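Local coordinates for endo-1,4-beta-xylanase (Pseudoalteromonas haloplanktis, PDB 1H12), which hydrolyses internal beta-1,4 linkages of xylan as a cold-adapted family 8 glycoside hydrolase, and probably also cleaves beta-1,4-glucans, at residues Y63-A66 against G72-I75; D74-G79 against Y378-G383; W124-N129 against V134-E139; Y51-N56 against W100-A105. All coordinates share one frame; numbering follows the deposited sequence.

In the fold
Following the chain from the N terminus, contact 4 opens first, on strand 50-55, and closes on helix 93-107. Nested inside that loop, contact 1 pairs strand 58-66 with strand 74-76 as a hairpin. Contact 2 opens where contact 1 ends, sharing Asp74 and Ile75 with it, and closes only some 300 residues later on helix 379-392, so its segments alternate with those of contact 4 and the two loops cross. Contact 3, the hairpin of strands 123-128 and 134-136, follows contacts 1 and 4 and lies wholly within the loop of contact 2. Together they tie one five-stranded antiparallel sheet to helix 93-107 and to helix 379-392, whose start lies at the sugar pocket.

Contact 1 of 4, residues Y63-A66 against G72-I75; sequences YIKA and GDDI
Ile75 and Ala66 carry most of this contact, which closes the beta hairpin of strands 58-66 and 74-76 within the antiparallel sheet of the family 8 fold. The methyl Ile75 CD1 sits over one face of the Tyr63 ring, 3.7 Å from the ring centroid and only 17° off its normal, a CH-pi contact displaced toward the rim at CD2 and CE2. The two side chains cross at about a right angle, with CG1 of Ile75 anti to the carbonyl carbon (chi1 -53°) and the rest of the chain extended, which carries the methyl out over the ring. Phe102 of helix 93-107 packs against both partners.

Ala66 forms an antiparallel hydrogen-bonded pair with Asp74. Its N donates to Asp74 O over 2.8 Å in a noticeably bent bond, whereas Asp74 N reaches Ala66 O at 3.1 Å along an almost straight N-H, from well above the carbonyl plane. The small methyl of Ala66 lies beside the Asp74 carboxylate, whose main partner is Arg76.

Near Lys65, Asp73 approaches the bent lysine chain without a direct salt bridge: Lys65 NZ and Asp73 OD2 stay 4.4 Å apart and share a water, while OD1 takes the backbone N of Asn68. A second water donates both to Ala66 O and to Asp74 OD1, at 2.9 Å from OD1.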
# COMPACT_ATOMS: atom_id res chain seq x y z
N TYR A 63 4.87 17.20 2.11
CA TYR A 63 3.78 16.25 2.02
C TYR A 63 3.67 15.70 0.61
O TYR A 63 4.12 16.29 -0.39
CB TYR A 63 2.46 16.83 2.49
CG TYR A 63 1.98 18.03 1.69
CD1 TYR A 63 2.43 19.31 1.99
CD2 TYR A 63 1.11 17.90 0.62
CE1 TYR A 63 2.00 20.42 1.26
CE2 TYR A 63 0.66 18.98 -0.07
CZ TYR A 63 1.10 20.25 0.24
OH TYR A 63 0.62 21.35 -0.47
N ILE A 64 3.00 14.56 0.53
CA ILE A 64 2.56 13.95 -0.73
C ILE A 64 1.19 14.54 -0.98
O ILE A 64 0.25 14.41 -0.21
CB ILE A 64 2.55 12.43 -0.64
CG1 ILE A 64 3.96 11.87 -0.42
CG2 ILE A 64 1.91 11.83 -1.89
CD1 ILE A 64 4.99 12.23 -1.47
N LYS A 65 1.06 15.24 -2.12
CA LYS A 65 -0.15 15.94 -2.48
C LYS A 65 -1.10 15.03 -3.22
O LYS A 65 -0.80 14.54 -4.32
CB LYS A 65 0.19 17.16 -3.34
CG LYS A 65 -1.04 18.03 -3.63
CD LYS A 65 -0.74 19.25 -4.51
CE LYS A 65 0.16 20.22 -3.87
NZ LYS A 65 0.26 21.51 -4.76
N ALA A 66 -2.29 14.83 -2.66
CA ALA A 66 -3.33 14.06 -3.30
C ALA A 66 -4.14 14.99 -4.20
O ALA A 66 -5.20 15.49 -3.89
CB ALA A 66 -4.23 13.35 -2.26
N GLY A 72 -10.94 19.02 -5.03
CA GLY A 72 -9.96 19.93 -4.50
C GLY A 72 -8.78 19.06 -3.89
O GLY A 72 -9.00 18.01 -3.30
N ASP A 73 -7.58 19.54 -4.09
CA ASP A 73 -6.42 18.79 -3.65
C ASP A 73 -6.50 18.58 -2.13
O ASP A 73 -6.91 19.48 -1.38
CB ASP A 73 -5.14 19.57 -3.94
CG ASP A 73 -4.87 19.78 -5.41
OD1 ASP A 73 -5.52 19.13 -6.26
OD2 ASP A 73 -3.95 20.57 -5.69
N ASP A 74 -6.04 17.44 -1.66
CA ASP A 74 -5.97 17.17 -0.24
C ASP A 74 -4.71 16.39 0.06
O ASP A 74 -3.86 16.24 -0.81
CB ASP A 74 -7.28 16.57 0.27
CG ASP A 74 -7.64 15.23 -0.34
OD1 ASP A 74 -6.75 14.45 -0.64
OD2 ASP A 74 -8.86 14.92 -0.50
N ILE A 75 -4.56 15.97 1.32
CA ILE A 75 -3.32 15.35 1.77
C ILE A 75 -3.75 14.12 2.58
O ILE A 75 -4.57 14.26 3.50
CB ILE A 75 -2.50 16.32 2.64
CG1 ILE A 75 -2.30 17.65 1.91
CG2 ILE A 75 -1.22 15.66 3.07
CD1 ILE A 75 -1.67 18.71 2.77
O HOH W 1 -2.55 22.25 -4.02
O HOH W 2 -7.43 13.67 -3.32

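Contact 2 of 4, residues D74-G79 against Y378-G383; sequences DIRTEG and YRYYNG. With XYP (beta-D-xylopyranose), chain B.
Tyr380 swings its ring toward Gly79 and Arg76 because CG stands anti to the backbone N (chi1 162°), while Arg76 keeps CG anti to its carbonyl carbon and then runs extended to NE, passing the phenol obliquely. The contact joins two helix starts of the (alpha/alpha)6 barrel of family 8: Arg76 is the N-cap residue of helix 77-89, and Tyr378 that of helix 379-392. At the edge of the Tyr380 ring lies Gly79 CA, 3.8 Å from CE1. A side chain on Gly79 would collide with that ring carbon, so the bare glycine backbone is what admits the phenol.

The Tyr380 hydroxyl stands 3.6 Å from Arg76 CB. A water in the plane of the ring links OH to Glu78 OE1, to which it donates; OE2 of the same carboxylate forms a salt bridge with Arg284. Arg76 itself grips Asp74 side-on, NE to OD1 at 2.8 Å and NH2 to OD2 at 2.9 Å, both oxygens lying close to the guanidinium plane. This pair of hydrogen bonds, part of a salt bridge, fixes the rotation of the guanidinium. A leucine in place of Arg76 would probably leave the buried carboxylate of Asp74 without its charge mate.

Beyond Tyr380 the same helix start lines the sugar pocket, to which Tyr378 and Asn382 belong. There beta-D-xylopyranose presents C4 over one face of the Tyr378 ring, toward the rim, and its O5 comes within 3.4 Å of Tyr378 CD2.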
# COMPACT_ATOMS: atom_id res chain seq x y z
N ASP A 74 -6.04 17.44 -1.66
CA ASP A 74 -5.97 17.17 -0.24
C ASP A 74 -4.71 16.39 0.06
O ASP A 74 -3.86 16.24 -0.81
CB ASP A 74 -7.28 16.57 0.27
CG ASP A 74 -7.64 15.23 -0.34
OD1 ASP A 74 -6.75 14.45 -0.64
OD2 ASP A 74 -8.86 14.92 -0.50
N ILE A 75 -4.56 15.97 1.32
CA ILE A 75 -3.32 15.35 1.77
C ILE A 75 -3.75 14.12 2.58
O ILE A 75 -4.57 14.26 3.50
CB ILE A 75 -2.50 16.32 2.64
CG1 ILE A 75 -2.30 17.65 1.91
CG2 ILE A 75 -1.22 15.66 3.07
CD1 ILE A 75 -1.67 18.71 2.77
N ARG A 76 -3.23 12.95 2.24
CA ARG A 76 -3.71 11.69 2.78
C ARG A 76 -2.58 10.93 3.48
O ARG A 76 -1.41 10.96 3.10
CB ARG A 76 -4.32 10.85 1.66
CG ARG A 76 -5.55 11.52 1.08
CD ARG A 76 -6.20 10.82 -0.07
NE ARG A 76 -7.27 11.69 -0.56
CZ ARG A 76 -8.43 11.29 -1.03
NH1 ARG A 76 -8.71 10.00 -1.24
NH2 ARG A 76 -9.31 12.24 -1.37
N THR A 77 -2.94 10.18 4.50
CA THR A 77 -1.99 9.36 5.23
C THR A 77 -1.44 8.22 4.39
O THR A 77 -0.25 7.88 4.53
CB THR A 77 -2.52 8.84 6.56
OG1 THR A 77 -3.78 8.19 6.33
CG2 THR A 77 -2.66 9.96 7.55
N GLU A 78 -2.25 7.60 3.53
CA GLU A 78 -1.74 6.56 2.67
C GLU A 78 -0.59 7.08 1.81
O GLU A 78 0.51 6.55 1.83
CB GLU A 78 -2.86 5.97 1.83
CG GLU A 78 -3.68 4.96 2.63
CD GLU A 78 -4.97 4.50 1.94
OE1 GLU A 78 -5.33 5.05 0.88
OE2 GLU A 78 -5.64 3.56 2.47
N GLY A 79 -0.84 8.17 1.09
CA GLY A 79 0.21 8.68 0.21
C GLY A 79 1.46 9.09 0.95
O GLY A 79 2.57 8.89 0.48
N TYR A 378 -4.60 12.88 -12.31
CA TYR A 378 -4.86 11.65 -11.61
C TYR A 378 -3.59 10.98 -11.11
O TYR A 378 -3.60 9.81 -10.71
CB TYR A 378 -5.73 10.69 -12.46
CG TYR A 378 -7.11 11.23 -12.68
CD1 TYR A 378 -8.06 11.18 -11.69
CD2 TYR A 378 -7.43 11.87 -13.85
CE1 TYR A 378 -9.39 11.72 -11.90
CE2 TYR A 378 -8.75 12.39 -14.07
CZ TYR A 378 -9.67 12.30 -13.09
OH TYR A 378 -10.95 12.84 -13.29
N ARG A 379 -2.47 11.73 -11.08
CA ARG A 379 -1.22 11.14 -10.77
C ARG A 379 -1.01 10.76 -9.31
O ARG A 379 -0.06 10.04 -9.02
CB ARG A 379 -0.05 11.98 -11.27
CG ARG A 379 0.17 13.26 -10.50
CD ARG A 379 1.35 14.01 -11.07
NE ARG A 379 1.74 15.21 -10.38
CZ ARG A 379 1.28 16.40 -10.65
NH1 ARG A 379 0.23 16.56 -11.51
NH2 ARG A 379 1.84 17.44 -10.08
N TYR A 380 -1.81 11.27 -8.37
CA TYR A 380 -1.57 10.87 -6.97
C TYR A 380 -1.64 9.39 -6.79
O TYR A 380 -0.74 8.76 -6.29
CB TYR A 380 -2.54 11.60 -6.03
CG TYR A 380 -2.62 10.91 -4.67
CD1 TYR A 380 -1.66 11.07 -3.72
CD2 TYR A 380 -3.70 10.11 -4.37
CE1 TYR A 380 -1.73 10.41 -2.50
CE2 TYR A 380 -3.79 9.44 -3.14
CZ TYR A 380 -2.77 9.59 -2.22
OH TYR A 380 -2.82 8.94 -0.99
N TYR A 381 -2.77 8.80 -7.14
CA TYR A 381 -2.89 7.40 -6.78
C TYR A 381 -2.12 6.55 -7.80
O TYR A 381 -1.34 5.61 -7.39
CB TYR A 381 -4.30 6.97 -6.58
CG TYR A 381 -4.51 5.54 -6.07
CD1 TYR A 381 -3.85 5.05 -4.99
CD2 TYR A 381 -5.39 4.66 -6.68
CE1 TYR A 381 -4.00 3.75 -4.58
CE2 TYR A 381 -5.64 3.45 -6.23
CZ TYR A 381 -4.89 2.94 -5.15
OH TYR A 381 -5.00 1.63 -4.70
N ASN A 382 -2.23 6.90 -9.09
CA ASN A 382 -1.45 6.20 -10.11
C ASN A 382 0.04 6.28 -9.88
O ASN A 382 0.75 5.29 -9.98
CB ASN A 382 -1.81 6.70 -11.50
CG ASN A 382 -3.22 6.25 -11.93
OD1 ASN A 382 -4.02 7.12 -12.43
ND2 ASN A 382 -3.52 5.04 -11.82
N GLY A 383 0.53 7.47 -9.57
CA GLY A 383 1.94 7.71 -9.40
C GLY A 383 2.48 7.12 -8.10
O GLY A 383 3.62 6.65 -8.07
O1 XYP B . -4.75 9.28 -16.66
C1 XYP B . -5.98 8.64 -16.29
C2 XYP B . -5.73 7.71 -15.21
C3 XYP B . -6.93 7.00 -14.71
C4 XYP B . -8.13 7.95 -14.66
C5 XYP B . -8.24 8.80 -15.92
O2 XYP B . -4.70 6.75 -15.49
O3 XYP B . -6.67 6.35 -13.47
O4 XYP B . -9.34 7.30 -14.36
O5 XYP B . -6.99 9.46 -16.14
O HOH W 3 -4.78 7.12 -0.89

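Contact 3 of 4, residues W124-N129 against V134-E139; sequences WKLKLN and VYKVDE
Val134 opens its strand by laying CG2 against Leu126 CD2, 3.6 Å away, and by backing its CB onto Leu128 CD2; it starts the return strand of a beta hairpin whose Leu126 and Val134 face is covered by Tyr106 of helix 93-107. Tyr135 follows as the hydrogen-bonded partner of Lys127, its N and O both bonded to that residue's backbone. With CG tucked between backbone N and carbonyl carbon (chi1 72°), the Tyr135 ring lies alongside Lys127, CE1 reaching CB at 3.7 Å, while Asn129 N and Leu128 C meet the ring edge in its plane. Lys136 turns back to the leucine face, where its CG runs beside Leu126 CD1 before NZ reaches Tyr106 O.

At Val137 the register slips by one residue, a classic beta bulge: Val137 N at 2.8 Å and Asp138 N at 3.2 Å both donate to Lys125 O. Val137 CG2 packs on Lys127 CG. Asp138 then receives the indole of Trp124, NE1 to OD2 at 2.9 Å. The oxygen is nearly in the indole plane, but the donor comes from above the carboxylate plane, with the two planes 65° apart; OD1 turns to Gly140 N.

An alanine at Asp138 would remove this acceptor and would probably leave the indole N-H without its mate and the ring freer to turn. One carbonyl gripped twice, and one carboxylate shared between an indole and a backbone N-H, imply that the bulge is held by polar bonds where the hairpin lies near the surface.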
# COMPACT_ATOMS: atom_id res chain seq x y z
N TRP A 124 -6.88 11.02 8.25
CA TRP A 124 -6.66 10.55 6.90
C TRP A 124 -6.67 11.64 5.85
O TRP A 124 -6.09 11.45 4.80
CB TRP A 124 -7.58 9.41 6.52
CG TRP A 124 -8.93 9.81 6.02
CD1 TRP A 124 -10.05 10.07 6.74
CD2 TRP A 124 -9.32 9.95 4.63
NE1 TRP A 124 -11.10 10.33 5.90
CE2 TRP A 124 -10.67 10.24 4.60
CE3 TRP A 124 -8.64 9.81 3.43
CZ2 TRP A 124 -11.37 10.39 3.40
CZ3 TRP A 124 -9.30 9.97 2.27
CH2 TRP A 124 -10.67 10.24 2.24
N LYS A 125 -7.38 12.73 6.13
CA LYS A 125 -7.55 13.80 5.14
C LYS A 125 -7.32 15.17 5.74
O LYS A 125 -8.07 15.60 6.64
CB LYS A 125 -8.94 13.75 4.51
CG LYS A 125 -9.10 14.66 3.34
CD LYS A 125 -10.54 14.76 2.81
CE LYS A 125 -10.88 13.60 2.03
NZ LYS A 125 -12.34 13.95 1.45
N LEU A 126 -6.29 15.82 5.25
CA LEU A 126 -5.94 17.21 5.54
C LEU A 126 -6.14 18.02 4.27
O LEU A 126 -6.10 17.50 3.17
CB LEU A 126 -4.50 17.33 6.01
CG LEU A 126 -4.19 17.12 7.51
CD1 LEU A 126 -4.73 15.94 8.13
CD2 LEU A 126 -2.68 17.18 7.65
N LYS A 127 -6.28 19.33 4.43
CA LYS A 127 -6.25 20.25 3.31
C LYS A 127 -5.54 21.50 3.75
O LYS A 127 -5.38 21.74 4.94
CB LYS A 127 -7.67 20.62 2.80
CG LYS A 127 -8.35 19.65 1.87
CD LYS A 127 -9.70 20.14 1.44
CE LYS A 127 -10.32 19.13 0.46
NZ LYS A 127 -11.63 19.59 -0.15
N LEU A 128 -5.15 22.33 2.78
CA LEU A 128 -4.77 23.71 3.07
C LEU A 128 -6.05 24.57 3.00
O LEU A 128 -6.83 24.44 2.05
CB LEU A 128 -3.70 24.20 2.12
CG LEU A 128 -2.45 23.39 2.02
CD1 LEU A 128 -1.38 24.09 1.22
CD2 LEU A 128 -1.87 23.01 3.35
N ASN A 129 -6.23 25.44 3.96
CA ASN A 129 -7.38 26.34 3.98
C ASN A 129 -7.20 27.49 2.99
O ASN A 129 -6.20 27.54 2.26
CB ASN A 129 -7.72 26.78 5.40
CG ASN A 129 -6.72 27.74 6.03
OD1 ASN A 129 -5.87 28.36 5.34
ND2 ASN A 129 -6.80 27.90 7.37
N VAL A 134 -2.55 24.41 6.93
CA VAL A 134 -3.05 23.06 7.00
C VAL A 134 -4.09 22.88 8.10
O VAL A 134 -4.00 23.48 9.17
CB VAL A 134 -1.88 22.09 7.17
CG1 VAL A 134 -1.18 22.18 8.50
CG2 VAL A 134 -2.27 20.69 6.81
N TYR A 135 -5.09 22.03 7.82
CA TYR A 135 -6.08 21.67 8.83
C TYR A 135 -6.61 20.30 8.50
O TYR A 135 -6.49 19.79 7.39
CB TYR A 135 -7.24 22.70 8.90
CG TYR A 135 -8.17 22.66 7.72
CD1 TYR A 135 -7.80 23.22 6.50
CD2 TYR A 135 -9.39 22.01 7.78
CE1 TYR A 135 -8.64 23.14 5.39
CE2 TYR A 135 -10.24 21.96 6.71
CZ TYR A 135 -9.88 22.52 5.50
OH TYR A 135 -10.70 22.42 4.38
N LYS A 136 -7.17 19.67 9.52
CA LYS A 136 -7.75 18.33 9.38
C LYS A 136 -9.19 18.42 8.91
O LYS A 136 -10.05 19.07 9.52
CB LYS A 136 -7.73 17.60 10.73
CG LYS A 136 -6.32 17.40 11.28
CD LYS A 136 -6.28 16.68 12.59
CE LYS A 136 -4.87 16.35 13.06
NZ LYS A 136 -4.14 17.61 13.46
N VAL A 137 -9.46 17.78 7.80
CA VAL A 137 -10.83 17.67 7.25
C VAL A 137 -11.55 16.55 7.94
O VAL A 137 -12.74 16.67 8.29
CB VAL A 137 -10.80 17.48 5.73
CG1 VAL A 137 -12.22 17.30 5.19
CG2 VAL A 137 -10.10 18.63 5.02
N ASP A 138 -10.89 15.41 8.08
CA ASP A 138 -11.47 14.20 8.69
C ASP A 138 -10.39 13.64 9.59
O ASP A 138 -9.31 13.27 9.14
CB ASP A 138 -11.93 13.25 7.64
CG ASP A 138 -12.74 12.10 8.16
OD1 ASP A 138 -12.65 11.76 9.36
OD2 ASP A 138 -13.43 11.42 7.33
N GLU A 139 -10.66 13.60 10.89
CA GLU A 139 -9.76 13.09 11.90
C GLU A 139 -9.70 11.56 11.95
O GLU A 139 -8.79 11.02 12.56
CB GLU A 139 -10.15 13.56 13.27
CG GLU A 139 -10.04 15.07 13.48
CD GLU A 139 -10.56 15.49 14.86
OE1 GLU A 139 -11.53 14.88 15.33
OE2 GLU A 139 -10.04 16.38 15.48

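Contact 4 of 4, residues Y51-N56 against W100-A105; sequences YPYTEN and WRFAKA
The rings of Tyr53 and Phe102 stand almost perpendicular, planes at 88° and centroids 6.0 Å apart, in an offset edge-to-face pair that directs the edge of Phe102 toward the face of Tyr53. Its CE2 does the touching, reaching Tyr53 CB at 4.1 Å close to the phenylalanine plane and leaning equally near CG. The offset therefore brings the edge to the root of the phenol and not to its centre. Tyr106 meets both rings edge-to-face, and Tyr63 packs against Phe102 at a slant, so the pair belongs to an aromatic cluster between the sheet and helix 93-107.

This is the junction of an outermost strand, 50-55, with the helix that packs across one face of the antiparallel sheet. Both side chains hold CG anti to the backbone N (chi1 177° in Tyr53, -177° in Phe102), which carries each ring out from its own backbone toward the other. The two side chains cross at about a right angle.

At the far end of the phenol, Tyr53 OH donates to Glu55 OE2 over 2.6 Å, using the anti lone pair of the carboxylate. The same hydroxyl accepts from Val134 N, which links the two outermost strands of the sheet.

The chemistry is thus divided along one side chain: CB and CG of Tyr53 meet Phe102 through carbon, a contact mainly of dispersion, while its hydroxyl is satisfied by one bond given and one received, which probably fixes the direction of its proton.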
# COMPACT_ATOMS: atom_id res chain seq x y z
N TYR A 51 5.72 17.94 -2.14
CA TYR A 51 5.63 19.38 -2.09
C TYR A 51 5.98 19.91 -0.72
O TYR A 51 5.62 19.34 0.31
CB TYR A 51 4.19 19.82 -2.42
CG TYR A 51 3.84 19.65 -3.87
CD1 TYR A 51 3.45 18.45 -4.39
CD2 TYR A 51 3.94 20.76 -4.74
CE1 TYR A 51 3.16 18.32 -5.73
CE2 TYR A 51 3.65 20.60 -6.09
CZ TYR A 51 3.26 19.38 -6.59
OH TYR A 51 2.98 19.20 -7.92
N PRO A 52 6.67 21.05 -0.68
CA PRO A 52 6.94 21.71 0.60
C PRO A 52 5.73 22.39 1.16
O PRO A 52 4.87 22.91 0.43
CB PRO A 52 8.04 22.74 0.21
CG PRO A 52 7.75 23.08 -1.19
CD PRO A 52 7.22 21.79 -1.84
N TYR A 53 5.67 22.42 2.48
CA TYR A 53 4.68 23.18 3.26
C TYR A 53 5.41 24.25 4.05
O TYR A 53 6.36 23.95 4.79
CB TYR A 53 3.92 22.25 4.21
CG TYR A 53 2.93 22.96 5.08
CD1 TYR A 53 1.89 23.69 4.52
CD2 TYR A 53 3.06 22.97 6.43
CE1 TYR A 53 1.03 24.40 5.32
CE2 TYR A 53 2.18 23.66 7.26
CZ TYR A 53 1.17 24.40 6.68
OH TYR A 53 0.26 25.15 7.46
N THR A 54 5.00 25.50 3.84
CA THR A 54 5.57 26.65 4.52
C THR A 54 4.47 27.43 5.23
O THR A 54 3.30 27.37 4.83
CB THR A 54 6.27 27.58 3.54
OG1 THR A 54 5.31 28.16 2.64
CG2 THR A 54 7.31 26.83 2.70
N GLU A 55 4.84 28.13 6.29
CA GLU A 55 3.92 28.97 7.05
C GLU A 55 4.52 30.34 7.20
O GLU A 55 5.61 30.48 7.78
CB GLU A 55 3.60 28.39 8.44
CG GLU A 55 2.78 27.10 8.36
CD GLU A 55 2.39 26.51 9.67
OE1 GLU A 55 3.06 26.83 10.71
OE2 GLU A 55 1.42 25.69 9.72
N ASN A 56 3.87 31.33 6.63
CA ASN A 56 4.41 32.69 6.66
C ASN A 56 5.84 32.78 6.16
O ASN A 56 6.67 33.50 6.69
CB ASN A 56 4.22 33.37 8.02
CG ASN A 56 2.75 33.57 8.35
OD1 ASN A 56 1.95 33.99 7.50
ND2 ASN A 56 2.36 33.19 9.48
N TRP A 100 8.02 12.66 7.31
CA TRP A 100 7.68 12.20 8.65
C TRP A 100 7.43 13.39 9.59
O TRP A 100 6.50 13.38 10.39
CB TRP A 100 8.75 11.25 9.20
CG TRP A 100 8.48 10.76 10.57
CD1 TRP A 100 9.33 10.83 11.61
CD2 TRP A 100 7.26 10.20 11.10
NE1 TRP A 100 8.74 10.36 12.76
CE2 TRP A 100 7.46 9.96 12.46
CE3 TRP A 100 5.99 9.87 10.57
CZ2 TRP A 100 6.44 9.51 13.29
CZ3 TRP A 100 5.01 9.39 11.39
CH2 TRP A 100 5.22 9.22 12.75
N ARG A 101 8.23 14.47 9.41
CA ARG A 101 8.01 15.63 10.23
C ARG A 101 6.60 16.17 10.05
O ARG A 101 5.93 16.59 11.00
CB ARG A 101 9.04 16.72 9.87
CG ARG A 101 9.17 17.82 10.92
CD ARG A 101 10.07 18.99 10.49
NE ARG A 101 11.36 18.48 10.05
CZ ARG A 101 11.77 18.36 8.79
NH1 ARG A 101 11.15 18.97 7.79
NH2 ARG A 101 12.86 17.63 8.53
N PHE A 102 6.14 16.20 8.79
CA PHE A 102 4.78 16.66 8.49
C PHE A 102 3.75 15.77 9.13
O PHE A 102 2.76 16.23 9.72
CB PHE A 102 4.59 16.67 6.98
CG PHE A 102 3.25 17.20 6.53
CD1 PHE A 102 2.11 16.39 6.50
CD2 PHE A 102 3.13 18.52 6.14
CE1 PHE A 102 0.91 16.90 6.13
CE2 PHE A 102 1.89 19.02 5.76
CZ PHE A 102 0.80 18.21 5.77
N ALA A 103 3.91 14.47 9.00
CA ALA A 103 2.92 13.52 9.52
C ALA A 103 2.80 13.69 11.04
O ALA A 103 1.68 13.78 11.57
CB ALA A 103 3.32 12.10 9.18
N LYS A 104 3.92 13.68 11.73
CA LYS A 104 3.90 13.73 13.16
C LYS A 104 3.33 15.04 13.69
O LYS A 104 2.63 15.06 14.70
CB LYS A 104 5.31 13.39 13.70
CG LYS A 104 5.44 13.14 15.13
CD LYS A 104 6.94 12.67 15.47
CE LYS A 104 7.05 12.42 16.91
NZ LYS A 104 8.43 12.12 17.18
N ALA A 105 3.60 16.14 12.99
CA ALA A 105 3.14 17.44 13.42
C ALA A 105 1.67 17.68 13.08
O ALA A 105 0.95 18.28 13.89
CB ALA A 105 3.95 18.55 12.78